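Local coordinates for protein malyl-CoA lyase/beta-methylmalyl-CoA lyase (Methylobacterium extorquens, PDB 5UGR) that is a magnesium-binding lyase of the HpcH/HpaI aldolase/citrate lyase family, with a TIM-barrel fold and six chains in its assembly, at residues D88-D91 / I92-C96; I116-L119 / T120-E124; F229-F232 / S233-D236; G237-S240 / A241-C245; R280-E283 / A284-E287. All coordinates share one frame; numbering follows the deposited sequence.

Interaction 1: residues D88-D91 / I92-C96; sequences DVVD and IVEAC
The amides of I92, V93, E94 and A95 reach back to the carbonyls of D88, V89, V90 and D91 in the i to i+4 pattern of an alpha helix, V93 N lying 2.9 Å from V89 O. On one flank V89 and V93 stand side by side and point the same way, with V89 CG1 4.1 Å from V93 CG2. Branched and compact, these valines suit a face pressed against L119 and I123 of helix 110-127. I92 turns to a different side: its CG1 lies beside its own backbone N (chi1 -58°) and rests 3.3 Å from D88 O, while the side chain packs on I60 and L63 of helix 52-65. This is the last stretch of helix 85-95, which links strands 72-76 and 101-104 in a beta-alpha-beta unit of the TIM barrel. Toward the second subunit, E94 runs extended alongside V90, its aliphatic stem near V90 O and OE2 3.7 Å from V90 CG1. That OE2 is hydrogen-bonded to Y86 of the second subunit. E94 OE1 accepts a hydrogen bond from a water at 2.7 Å, which also donates weakly to D91 OD1. D91 OD2 has its salt bridge with R87, and D88 is paired with R56.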
loop_
_atom_site.group_PDB
_atom_site.type_symbol
_atom_site.label_atom_id
_atom_site.label_comp_id
_atom_site.label_asym_id
_atom_site.label_seq_id
_atom_site.Cartn_x
_atom_site.Cartn_y
_atom_site.Cartn_z
ATOM N N ASP A 88 -32.393 4.820 -8.488
ATOM C CA ASP A 88 -32.381 3.529 -9.163
ATOM C C ASP A 88 -32.283 2.374 -8.154
ATOM O O ASP A 88 -33.043 1.428 -8.191
ATOM C CB ASP A 88 -31.225 3.407 -10.144
ATOM C CG ASP A 88 -31.236 4.417 -11.276
ATOM O OD1 ASP A 88 -32.309 5.034 -11.612
ATOM O OD2 ASP A 88 -30.121 4.590 -11.911
ATOM N N VAL A 89 -31.292 2.491 -7.266
ATOM C CA VAL A 89 -31.030 1.421 -6.316
ATOM C C VAL A 89 -32.149 1.335 -5.282
ATOM O O VAL A 89 -32.697 0.260 -5.026
ATOM C CB VAL A 89 -29.646 1.590 -5.660
ATOM C CG1 VAL A 89 -29.372 0.498 -4.632
ATOM C CG2 VAL A 89 -28.538 1.559 -6.741
ATOM N N VAL A 90 -32.455 2.459 -4.660
ATOM C CA VAL A 90 -33.490 2.475 -3.597
ATOM C C VAL A 90 -34.837 1.987 -4.158
ATOM O O VAL A 90 -35.432 1.058 -3.624
ATOM C CB VAL A 90 -33.640 3.890 -2.976
ATOM C CG1 VAL A 90 -34.902 3.957 -2.095
ATOM C CG2 VAL A 90 -32.412 4.218 -2.134
ATOM N N ASP A 91 -35.302 2.601 -5.242
ATOM C CA ASP A 91 -36.681 2.293 -5.689
ATOM C C ASP A 91 -36.801 0.843 -6.172
ATOM O O ASP A 91 -37.758 0.144 -5.856
ATOM C CB ASP A 91 -37.154 3.239 -6.769
ATOM C CG ASP A 91 -37.365 4.634 -6.293
ATOM O OD1 ASP A 91 -37.220 4.916 -5.092
ATOM O OD2 ASP A 91 -37.831 5.442 -7.139
ATOM N N ILE A 92 -35.818 0.381 -6.935
ATOM C CA ILE A 92 -35.916 -0.957 -7.515
ATOM C C ILE A 92 -35.625 -2.022 -6.498
ATOM O O ILE A 92 -36.363 -3.039 -6.456
ATOM C CB ILE A 92 -35.086 -1.109 -8.803
ATOM C CG1 ILE A 92 -35.529 -0.089 -9.834
ATOM C CG2 ILE A 92 -35.129 -2.531 -9.337
ATOM C CD1 ILE A 92 -34.601 0.172 -11.020
ATOM N N VAL A 93 -34.571 -1.852 -5.665
ATOM C CA VAL A 93 -34.293 -2.900 -4.718
ATOM C C VAL A 93 -35.442 -2.986 -3.687
ATOM O O VAL A 93 -35.852 -4.108 -3.294
ATOM C CB VAL A 93 -32.898 -2.781 -4.055
ATOM C CG1 VAL A 93 -32.651 -3.869 -3.034
ATOM C CG2 VAL A 93 -31.797 -2.802 -5.123
ATOM N N GLU A 94 -36.011 -1.857 -3.297
ATOM C CA GLU A 94 -37.145 -1.914 -2.349
ATOM C C GLU A 94 -38.319 -2.678 -2.926
ATOM O O GLU A 94 -38.943 -3.453 -2.209
ATOM C CB GLU A 94 -37.568 -0.505 -1.920
ATOM C CG GLU A 94 -36.672 0.134 -0.873
ATOM C CD GLU A 94 -37.163 1.492 -0.390
ATOM O OE1 GLU A 94 -38.176 2.023 -0.901
ATOM O OE2 GLU A 94 -36.524 2.006 0.565
ATOM N N ALA A 95 -38.605 -2.445 -4.220
ATOM C CA ALA A 95 -39.864 -2.914 -4.840
ATOM C C ALA A 95 -39.814 -4.274 -5.491
ATOM O O ALA A 95 -40.872 -4.827 -5.787
ATOM C CB ALA A 95 -40.363 -1.889 -5.829
ATOM N N CYS A 96 -38.599 -4.794 -5.757
ATOM C CA CYS A 96 -38.483 -5.884 -6.741
ATOM C C CYS A 96 -37.665 -7.052 -6.225
ATOM O O CYS A 96 -36.469 -7.184 -6.545
ATOM C CB CYS A 96 -37.910 -5.372 -8.052
ATOM S SG CYS A 96 -38.763 -3.995 -8.824
HETATM O O HOH W 1 -39.372 3.224 -2.951
#

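Interaction 2: residues I116-L119 / T120-E124; sequences IDVL and TTQIE
T120 and T121 each hydrogen-bond twice to the turn before them, through the backbone N and through the hydroxyl. T120 OG1 donates to I116 O over 2.8 Å, and T121 OG1 to D117 O over 2.7 Å. With chi1 near -60° (-58° and -56°), each OG1 is placed beside its own backbone N, from where it can bend back to the carbonyl four residues earlier. The two donors of each threonine approach from opposite faces of the carbonyl plane, the amide tilted from it and the hydroxyl well above it. Threonine suits such a position because its hydroxyl is satisfied inside the helix while its methyl remains available for packing. D117 OD1 comes within 3.2 Å of T121 OG1, and R157 ties the two together, holding D117 by a salt bridge and T121 by a hydrogen bond; S155 takes the other oxygen of D117. F3 of the third subunit packs on D117, V118 and T121. Farther round, Q122 lies extended beside V118, with NE2 3.5 Å from V118 CG1; this NE2 donates to L80 O of the second subunit. L119 and I123 give the apolar side, L119 CG 4.1 Å from I123 CD1, and also meet Y86 of the second subunit. Within the TIM barrel, helix 110-127 connects strands 101-104 and 134-139: I116 and T120 pack on both strands, while L119 and I123 meet helix 85-95.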
loop_
_atom_site.group_PDB
_atom_site.type_symbol
_atom_site.label_atom_id
_atom_site.label_comp_id
_atom_site.label_asym_id
_atom_site.label_seq_id
_atom_site.Cartn_x
_atom_site.Cartn_y
_atom_site.Cartn_z
ATOM N N ILE A 116 -21.859 0.982 -3.313
ATOM C CA ILE A 116 -23.100 0.313 -3.722
ATOM C C ILE A 116 -23.418 -0.836 -2.776
ATOM O O ILE A 116 -24.596 -1.131 -2.519
ATOM C CB ILE A 116 -23.037 -0.113 -5.201
ATOM C CG1 ILE A 116 -22.601 1.061 -6.079
ATOM C CG2 ILE A 116 -24.390 -0.672 -5.677
ATOM C CD1 ILE A 116 -23.287 2.361 -5.886
ATOM N N ASP A 117 -22.391 -1.495 -2.246
ATOM C CA ASP A 117 -22.589 -2.581 -1.270
ATOM C C ASP A 117 -23.266 -2.019 0.022
ATOM O O ASP A 117 -24.232 -2.620 0.500
ATOM C CB ASP A 117 -21.233 -3.225 -1.009
ATOM C CG ASP A 117 -21.283 -4.640 -0.514
ATOM O OD1 ASP A 117 -22.374 -5.136 -0.149
ATOM O OD2 ASP A 117 -20.169 -5.237 -0.406
ATOM N N VAL A 118 -22.823 -0.856 0.523
ATOM C CA VAL A 118 -23.424 -0.250 1.686
ATOM C C VAL A 118 -24.938 -0.051 1.419
ATOM O O VAL A 118 -25.773 -0.490 2.224
ATOM C CB VAL A 118 -22.758 1.076 2.020
ATOM C CG1 VAL A 118 -23.533 1.795 3.106
ATOM C CG2 VAL A 118 -21.293 0.857 2.493
ATOM N N LEU A 119 -25.264 0.627 0.321
ATOM C CA LEU A 119 -26.659 1.009 0.051
ATOM C C LEU A 119 -27.503 -0.237 -0.136
ATOM O O LEU A 119 -28.623 -0.338 0.433
ATOM C CB LEU A 119 -26.676 1.961 -1.136
ATOM C CG LEU A 119 -28.055 2.490 -1.548
ATOM C CD1 LEU A 119 -28.740 3.229 -0.385
ATOM C CD2 LEU A 119 -27.901 3.409 -2.737
ATOM N N THR A 120 -27.044 -1.151 -0.986
ATOM C CA THR A 120 -27.763 -2.392 -1.264
ATOM C C THR A 120 -27.997 -3.199 0.001
ATOM O O THR A 120 -29.139 -3.684 0.252
ATOM C CB THR A 120 -27.014 -3.242 -2.303
ATOM O OG1 THR A 120 -26.848 -2.479 -3.526
ATOM C CG2 THR A 120 -27.789 -4.495 -2.610
ATOM N N THR A 121 -26.965 -3.308 0.831
ATOM C CA THR A 121 -27.097 -4.063 2.056
ATOM C C THR A 121 -28.195 -3.484 2.966
ATOM O O THR A 121 -29.005 -4.238 3.551
ATOM C CB THR A 121 -25.757 -4.221 2.799
ATOM O OG1 THR A 121 -24.814 -4.820 1.888
ATOM C CG2 THR A 121 -25.914 -5.061 4.042
ATOM N N GLN A 122 -28.171 -2.169 3.146
ATOM C CA GLN A 122 -29.147 -1.501 4.026
ATOM C C GLN A 122 -30.559 -1.748 3.538
ATOM O O GLN A 122 -31.460 -2.021 4.346
ATOM C CB GLN A 122 -28.875 -0.031 4.160
ATOM C CG GLN A 122 -27.572 0.214 4.935
ATOM C CD GLN A 122 -27.241 1.665 5.081
ATOM O OE1 GLN A 122 -28.061 2.534 4.739
ATOM N NE2 GLN A 122 -26.013 1.957 5.536
ATOM N N ILE A 123 -30.779 -1.675 2.238
ATOM C CA ILE A 123 -32.145 -1.896 1.711
ATOM C C ILE A 123 -32.546 -3.332 1.935
ATOM O O ILE A 123 -33.704 -3.635 2.343
ATOM C CB ILE A 123 -32.248 -1.521 0.226
ATOM C CG1 ILE A 123 -31.896 -0.045 0.004
ATOM C CG2 ILE A 123 -33.630 -1.831 -0.319
ATOM C CD1 ILE A 123 -31.420 0.221 -1.424
ATOM N N GLU A 124 -31.620 -4.268 1.706
ATOM C CA GLU A 124 -31.922 -5.664 1.952
ATOM C C GLU A 124 -32.235 -5.946 3.461
ATOM O O GLU A 124 -33.105 -6.778 3.782
ATOM C CB GLU A 124 -30.761 -6.577 1.441
ATOM C CG GLU A 124 -30.667 -6.650 -0.065
ATOM C CD GLU A 124 -29.636 -7.653 -0.561
ATOM O OE1 GLU A 124 -28.702 -8.036 0.181
ATOM O OE2 GLU A 124 -29.820 -8.073 -1.742
#

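Interaction 3: residues F229-F232 / S233-D236; sequences FGDF and SDPD
D231 and S233 meet within a type I beta turn, D231 to D234, which leads from strand 223-226 of the TIM barrel into helix 235-248. D231 CG stands anti to the backbone N (chi1 -173°), bringing OD1 to the S233 hydroxyl. S233 OG donates to D231 OD1 over 2.6 Å, arriving on the syn side and 16° out of the carboxylate plane, and S233 N adds a weak bond to the same oxygen. A short hydroxyl side chain is apt here, since OG and N of one residue can reach a single acceptor. The turn itself is closed by D234 N to D231 O at 3.0 Å. D231 and D234 lie obliquely to each other, their carboxylate planes 63° apart, and D231 OD2 sits 3.4 Å from D234 CB. D234 is the N-cap: its OD1 accepts from G237 N, while its OD2 forms a salt bridge with R198 of the fourth subunit. The F229 ring crosses D234 obliquely, with F229 CE2 3.7 Å from D234 O. The OD2 atoms of D231 and D234 are 4.3 Å apart; a water donates to both, 2.7 Å from D231 OD2 and 2.7 Å from D234 OD2, and probably eases their repulsion.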
loop_
_atom_site.group_PDB
_atom_site.type_symbol
_atom_site.label_atom_id
_atom_site.label_comp_id
_atom_site.label_asym_id
_atom_site.label_seq_id
_atom_site.Cartn_x
_atom_site.Cartn_y
_atom_site.Cartn_z
ATOM N N PHE A 229 -20.799 -5.865 -29.368
ATOM C CA PHE A 229 -20.298 -5.862 -30.747
ATOM C C PHE A 229 -21.426 -5.262 -31.570
ATOM O O PHE A 229 -22.548 -5.767 -31.542
ATOM C CB PHE A 229 -20.015 -7.281 -31.164
ATOM C CG PHE A 229 -19.491 -7.433 -32.576
ATOM C CD1 PHE A 229 -18.140 -7.308 -32.839
ATOM C CD2 PHE A 229 -20.351 -7.630 -33.653
ATOM C CE1 PHE A 229 -17.652 -7.450 -34.126
ATOM C CE2 PHE A 229 -19.866 -7.799 -34.946
ATOM C CZ PHE A 229 -18.518 -7.695 -35.187
ATOM N N GLY A 230 -21.125 -4.148 -32.249
ATOM C CA GLY A 230 -22.181 -3.321 -32.847
ATOM C C GLY A 230 -22.684 -3.712 -34.210
ATOM O O GLY A 230 -23.779 -3.273 -34.614
ATOM N N ASP A 231 -21.948 -4.534 -34.944
ATOM C CA ASP A 231 -22.347 -4.765 -36.317
ATOM C C ASP A 231 -23.263 -5.964 -36.424
ATOM O O ASP A 231 -22.831 -7.104 -36.592
ATOM C CB ASP A 231 -21.130 -4.873 -37.242
ATOM C CG ASP A 231 -21.522 -4.946 -38.733
ATOM O OD1 ASP A 231 -22.753 -5.003 -39.042
ATOM O OD2 ASP A 231 -20.575 -4.911 -39.573
ATOM N N PHE A 232 -24.565 -5.676 -36.327
ATOM C CA PHE A 232 -25.607 -6.679 -36.403
ATOM C C PHE A 232 -25.689 -7.413 -37.734
ATOM O O PHE A 232 -26.255 -8.521 -37.786
ATOM C CB PHE A 232 -27.005 -6.021 -36.069
ATOM C CG PHE A 232 -26.990 -5.192 -34.845
ATOM C CD1 PHE A 232 -26.057 -5.477 -33.825
ATOM C CD2 PHE A 232 -27.821 -4.101 -34.685
ATOM C CE1 PHE A 232 -25.997 -4.716 -32.669
ATOM C CE2 PHE A 232 -27.769 -3.338 -33.502
ATOM C CZ PHE A 232 -26.851 -3.620 -32.517
ATOM N N SER A 233 -25.157 -6.784 -38.777
ATOM C CA SER A 233 -25.148 -7.397 -40.111
ATOM C C SER A 233 -23.970 -8.355 -40.298
ATOM O O SER A 233 -23.857 -8.934 -41.392
ATOM C CB SER A 233 -25.083 -6.320 -41.205
ATOM O OG SER A 233 -23.735 -5.778 -41.338
ATOM N N ASP A 234 -23.131 -8.523 -39.257
ATOM C CA ASP A 234 -21.891 -9.292 -39.383
ATOM C C ASP A 234 -21.791 -10.371 -38.325
ATOM O O ASP A 234 -20.932 -10.317 -37.431
ATOM C CB ASP A 234 -20.680 -8.351 -39.339
ATOM C CG ASP A 234 -19.355 -9.079 -39.583
ATOM O OD1 ASP A 234 -19.402 -10.204 -40.141
ATOM O OD2 ASP A 234 -18.265 -8.488 -39.258
ATOM N N PRO A 235 -22.618 -11.405 -38.433
ATOM C CA PRO A 235 -22.479 -12.535 -37.513
ATOM C C PRO A 235 -21.138 -13.259 -37.562
ATOM O O PRO A 235 -20.675 -13.771 -36.514
ATOM C CB PRO A 235 -23.646 -13.468 -37.898
ATOM C CG PRO A 235 -23.980 -13.117 -39.315
ATOM C CD PRO A 235 -23.760 -11.610 -39.361
ATOM N N ASP A 236 -20.491 -13.296 -38.740
ATOM C CA ASP A 236 -19.188 -13.875 -38.789
ATOM C C ASP A 236 -18.168 -13.108 -37.934
ATOM O O ASP A 236 -17.340 -13.707 -37.229
ATOM C CB ASP A 236 -18.653 -13.884 -40.208
ATOM C CG ASP A 236 -19.387 -14.841 -41.151
ATOM O OD1 ASP A 236 -20.147 -15.711 -40.743
ATOM O OD2 ASP A 236 -19.204 -14.683 -42.365
HETATM O O HOH W 2 -18.117 -5.822 -38.927
HETATM O O HOH W 3 -20.659 -5.499 -42.315
#

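Interaction 4: residues G237-S240 / A241-C245; sequences GYTS and AARRC
Y238 and A242 meet on the tightly packed side of this helical stretch, whereas T239 with R243 form its open side and S240 with R244 a polar side at the fourth subunit. The backbone is regular: the amides of A241, A242, R243 and R244 bond to the carbonyls four residues earlier, with A242 N 2.8 Å from Y238 O. On the inner side the Y238 ring slants past the methyl of A242, Y238 CE1 lying 4.3 Å from A242 CB. Alanine suits this place, being small enough for the helix to come close to K253, and the hydroxyl of Y238 reaches past it to the carbonyl of W254. At the exposed side, R243 runs out extended alongside T239, and in the conformer described T239 CG2 sits over one face of the guanidinium, toward its rim, 3.6 Å from R243 CZ. R243 was modelled in two conformers, consistent with mobility. The orientation of T239 explains the contact: CG2 is anti to the backbone N, leaving OG1 to bond to P235 O. R244 has several polar partners. Its chain bends at chi3 (65°), setting the guanidinium edge toward S240, and a water in its plane bridges the two, 2.8 Å from R244 NH1 and 2.7 Å from S240 OG. Its NE pairs with D204, and NH1 also reaches S187 O of the fourth subunit. Helix 235-248 joins strands 223-226 and 252-255 of the barrel in a beta-alpha-beta unit, its Y238 packed against helix 259-268 while S240, R243 and R244 face the fourth subunit.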
loop_
_atom_site.group_PDB
_atom_site.type_symbol
_atom_site.label_atom_id
_atom_site.label_comp_id
_atom_site.label_asym_id
_atom_site.label_seq_id
_atom_site.Cartn_x
_atom_site.Cartn_y
_atom_site.Cartn_z
ATOM N N GLY A 237 -18.238 -11.793 -37.987
ATOM C CA GLY A 237 -17.395 -10.986 -37.147
ATOM C C GLY A 237 -17.718 -11.137 -35.657
ATOM O O GLY A 237 -16.809 -11.172 -34.804
ATOM N N TYR A 238 -19.004 -11.226 -35.314
ATOM C CA TYR A 238 -19.401 -11.463 -33.926
ATOM C C TYR A 238 -18.793 -12.763 -33.456
ATOM O O TYR A 238 -18.203 -12.821 -32.342
ATOM C CB TYR A 238 -20.920 -11.500 -33.769
ATOM C CG TYR A 238 -21.372 -11.669 -32.361
ATOM C CD1 TYR A 238 -21.435 -12.927 -31.749
ATOM C CD2 TYR A 238 -21.702 -10.570 -31.578
ATOM C CE1 TYR A 238 -21.811 -13.064 -30.413
ATOM C CE2 TYR A 238 -22.072 -10.719 -30.237
ATOM C CZ TYR A 238 -22.141 -11.951 -29.666
ATOM O OH TYR A 238 -22.478 -12.089 -28.331
ATOM N N THR A 239 -18.989 -13.822 -34.245
ATOM C CA THR A 239 -18.545 -15.155 -33.868
ATOM C C THR A 239 -17.017 -15.190 -33.728
ATOM O O THR A 239 -16.478 -15.796 -32.794
ATOM C CB THR A 239 -19.038 -16.200 -34.869
ATOM O OG1 THR A 239 -20.471 -16.250 -34.777
ATOM C CG2 THR A 239 -18.504 -17.563 -34.553
ATOM N N SER A 240 -16.298 -14.520 -34.640
ATOM C CA SER A 240 -14.852 -14.438 -34.511
ATOM C C SER A 240 -14.443 -13.761 -33.194
ATOM O O SER A 240 -13.584 -14.257 -32.460
ATOM C CB SER A 240 -14.233 -13.688 -35.706
ATOM O OG SER A 240 -12.885 -13.352 -35.464
ATOM N N ALA A 241 -15.049 -12.628 -32.885
ATOM C CA ALA A 241 -14.740 -11.916 -31.656
ATOM C C ALA A 241 -15.040 -12.779 -30.415
ATOM O O ALA A 241 -14.260 -12.816 -29.452
ATOM C CB ALA A 241 -15.541 -10.620 -31.563
ATOM N N ALA A 242 -16.194 -13.458 -30.453
ATOM C CA ALA A 242 -16.590 -14.338 -29.353
ATOM C C ALA A 242 -15.623 -15.501 -29.188
ATOM O O ALA A 242 -15.232 -15.789 -28.033
ATOM C CB ALA A 242 -18.001 -14.837 -29.566
ATOM N N ARG A 243 -15.284 -16.195 -30.286
ATOM C CA ARG A 243 -14.385 -17.303 -30.173
ATOM C C ARG A 243 -13.000 -16.880 -29.728
ATOM O O ARG A 243 -12.312 -17.640 -29.035
ATOM C CB ARG A 243 -14.332 -18.085 -31.486
ATOM C CG ARG A 243 -15.596 -18.900 -31.741
ATOM C CD ARG A 243 -15.604 -19.528 -33.151
ATOM N NE ARG A 243 -16.723 -20.449 -33.267
ATOM C CZ ARG A 243 -17.232 -20.913 -34.411
ATOM N NH1 ARG A 243 -18.270 -21.732 -34.327
ATOM N NH2 ARG A 243 -16.719 -20.579 -35.604
ATOM N N ARG A 244 -12.575 -15.680 -30.119
ATOM C CA ARG A 244 -11.258 -15.183 -29.731
ATOM C C ARG A 244 -11.195 -14.966 -28.200
ATOM O O ARG A 244 -10.288 -15.479 -27.515
ATOM C CB ARG A 244 -10.891 -13.900 -30.490
ATOM C CG ARG A 244 -9.601 -13.302 -30.035
ATOM C CD ARG A 244 -9.065 -12.136 -30.866
ATOM N NE ARG A 244 -9.906 -10.955 -30.828
ATOM C CZ ARG A 244 -10.794 -10.597 -31.753
ATOM N NH1 ARG A 244 -10.990 -11.296 -32.872
ATOM N NH2 ARG A 244 -11.469 -9.482 -31.584
ATOM N N CYS A 245 -12.189 -14.288 -27.613
ATOM C CA CYS A 245 -12.129 -14.123 -26.168
ATOM C C CYS A 245 -12.424 -15.422 -25.443
ATOM O O CYS A 245 -11.878 -15.652 -24.367
ATOM C CB CYS A 245 -12.983 -12.985 -25.709
ATOM S SG CYS A 245 -14.735 -13.189 -25.750
HETATM O O HOH W 4 -12.182 -10.755 -35.392
#

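Interaction 5: residues R280-E283 / A284-E287; sequences RILE and AMEE
L282 and M285 make an apolar contact within one alpha helix, 272-291, which comes after helix 259-268, beyond the last strand of the TIM barrel, and packs on helix 305-322 and the hairpin strand 296-298. Regular i to i+4 bonds hold the turns together, among them A284 N to R280 O at 2.8 Å and E287 N to E283 O at 2.9 Å. L282 and M285 lie side by side and point the same way. M285 has two conformers, so its contacts are tentative; in the one described the sulfur meets the leucine methyl, M285 SD 3.5 Å from L282 CD2. M285 is bent at its last torsion (chi3 57°), and its CG lies 3.3 Å from I281 O. I281 CG2 lies farther off, 4.4 Å from M285 SD. A flexible, unbranched methionine suits this position because it can follow the surface formed by V296, I308 and E312. The small methyl of A284 lets the helix come close to V296. The polar residues take the outer sides. R280 stretches away to a salt bridge with D299 at the hairpin turn. E283 also has two conformers; in the one described it folds over at chi2 (-72°), bringing its carboxylate alongside that of E286, with the two planes 79° apart. In that conformer the like charges would probably repel, and the salt bridge from E286 OE2 to K290 may relieve some of it; E283 OE2 then lies 3.6 Å from E286 OE1.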
loop_
_atom_site.group_PDB
_atom_site.type_symbol
_atom_site.label_atom_id
_atom_site.label_comp_id
_atom_site.label_asym_id
_atom_site.label_seq_id
_atom_site.Cartn_x
_atom_site.Cartn_y
_atom_site.Cartn_z
ATOM N N ARG A 280 -14.871 -36.013 -13.821
ATOM C CA ARG A 280 -13.914 -37.013 -13.353
ATOM C C ARG A 280 -13.113 -36.537 -12.170
ATOM O O ARG A 280 -12.733 -37.331 -11.315
ATOM C CB ARG A 280 -12.968 -37.404 -14.479
ATOM C CG ARG A 280 -13.725 -38.156 -15.590
ATOM C CD ARG A 280 -12.800 -38.648 -16.670
ATOM N NE ARG A 280 -11.934 -39.718 -16.187
ATOM C CZ ARG A 280 -10.590 -39.729 -16.286
ATOM N NH1 ARG A 280 -9.939 -38.784 -16.904
ATOM N NH2 ARG A 280 -9.878 -40.719 -15.752
ATOM N N ILE A 281 -12.865 -35.230 -12.114
ATOM C CA ILE A 281 -12.275 -34.636 -10.936
ATOM C C ILE A 281 -13.189 -34.850 -9.712
ATOM O O ILE A 281 -12.708 -35.218 -8.644
ATOM C CB ILE A 281 -11.906 -33.160 -11.166
ATOM C CG1 ILE A 281 -10.664 -33.058 -12.063
ATOM C CG2 ILE A 281 -11.641 -32.458 -9.854
ATOM C CD1 ILE A 281 -10.383 -31.647 -12.618
ATOM N N LEU A 282 -14.484 -34.588 -9.874
ATOM C CA LEU A 282 -15.436 -34.744 -8.763
ATOM C C LEU A 282 -15.496 -36.227 -8.340
ATOM O O LEU A 282 -15.561 -36.505 -7.145
ATOM C CB LEU A 282 -16.834 -34.185 -9.124
ATOM C CG LEU A 282 -16.938 -32.697 -9.501
ATOM C CD1 LEU A 282 -18.380 -32.237 -9.373
ATOM C CD2 LEU A 282 -15.979 -31.806 -8.747
ATOM N N GLU A 283 -15.457 -37.145 -9.307
ATOM C CA GLU A 283 -15.472 -38.559 -8.899
ATOM C C GLU A 283 -14.123 -38.921 -8.248
ATOM O O GLU A 283 -14.125 -39.652 -7.270
ATOM C CB GLU A 283 -15.902 -39.485 -10.034
ATOM C CG GLU A 283 -17.399 -39.438 -10.371
ATOM C CD GLU A 283 -18.261 -40.087 -9.334
ATOM O OE1 GLU A 283 -18.185 -41.307 -9.199
ATOM O OE2 GLU A 283 -19.012 -39.381 -8.650
ATOM N N ALA A 284 -13.015 -38.330 -8.678
ATOM C CA ALA A 284 -11.729 -38.563 -8.007
ATOM C C ALA A 284 -11.718 -38.048 -6.577
ATOM O O ALA A 284 -11.077 -38.631 -5.677
ATOM C CB ALA A 284 -10.598 -37.906 -8.798
ATOM N N MET A 285 -12.433 -36.947 -6.337
ATOM C CA MET A 285 -12.604 -36.441 -4.965
ATOM C C MET A 285 -13.352 -37.453 -4.118
ATOM O O MET A 285 -12.987 -37.704 -2.964
ATOM C CB MET A 285 -13.407 -35.145 -4.943
ATOM C CG MET A 285 -12.700 -33.999 -5.597
ATOM S SD MET A 285 -13.834 -32.697 -6.063
ATOM C CE MET A 285 -14.618 -32.292 -4.507
ATOM N N GLU A 286 -14.445 -37.990 -4.666
ATOM C CA GLU A 286 -15.215 -39.005 -3.949
ATOM C C GLU A 286 -14.348 -40.241 -3.658
ATOM O O GLU A 286 -14.378 -40.801 -2.567
ATOM C CB GLU A 286 -16.435 -39.372 -4.798
ATOM C CG GLU A 286 -17.557 -39.884 -3.968
ATOM C CD GLU A 286 -18.844 -40.114 -4.767
ATOM O OE1 GLU A 286 -19.570 -39.144 -5.064
ATOM O OE2 GLU A 286 -19.083 -41.258 -5.094
ATOM N N GLU A 287 -13.546 -40.633 -4.629
ATOM C CA GLU A 287 -12.599 -41.755 -4.473
ATOM C C GLU A 287 -11.630 -41.544 -3.345
ATOM O O GLU A 287 -11.364 -42.478 -2.533
ATOM C CB GLU A 287 -11.869 -42.076 -5.779
ATOM C CG GLU A 287 -10.774 -43.169 -5.694
ATOM C CD GLU A 287 -10.072 -43.429 -7.050
ATOM O OE1 GLU A 287 -10.398 -42.722 -7.990
ATOM O OE2 GLU A 287 -9.160 -44.288 -7.195
#

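All five contacts are local and come in series along the chain, four of them on the helices and a loop that connect the barrel strands. Interactions 1 and 2 lie on adjacent helices, 85-95 and 110-127, with centres 11 Å apart; they pack together through V93 CG1 and I123 CG2, 3.5 Å apart. Interactions 3 and 4 share helix 235-248, the first at its start and the second just beyond, with centres 10 Å apart. About 36 Å separates the centres of interactions 1 and 4, on opposite sides of the chain's centre. The two clusters thus lie at interfaces with different subunits of the six-chain assembly, the second and the fourth. Interaction 5, on helix 272-291, has its centre about 34 Å or more from the others' centres and packs within its own chain.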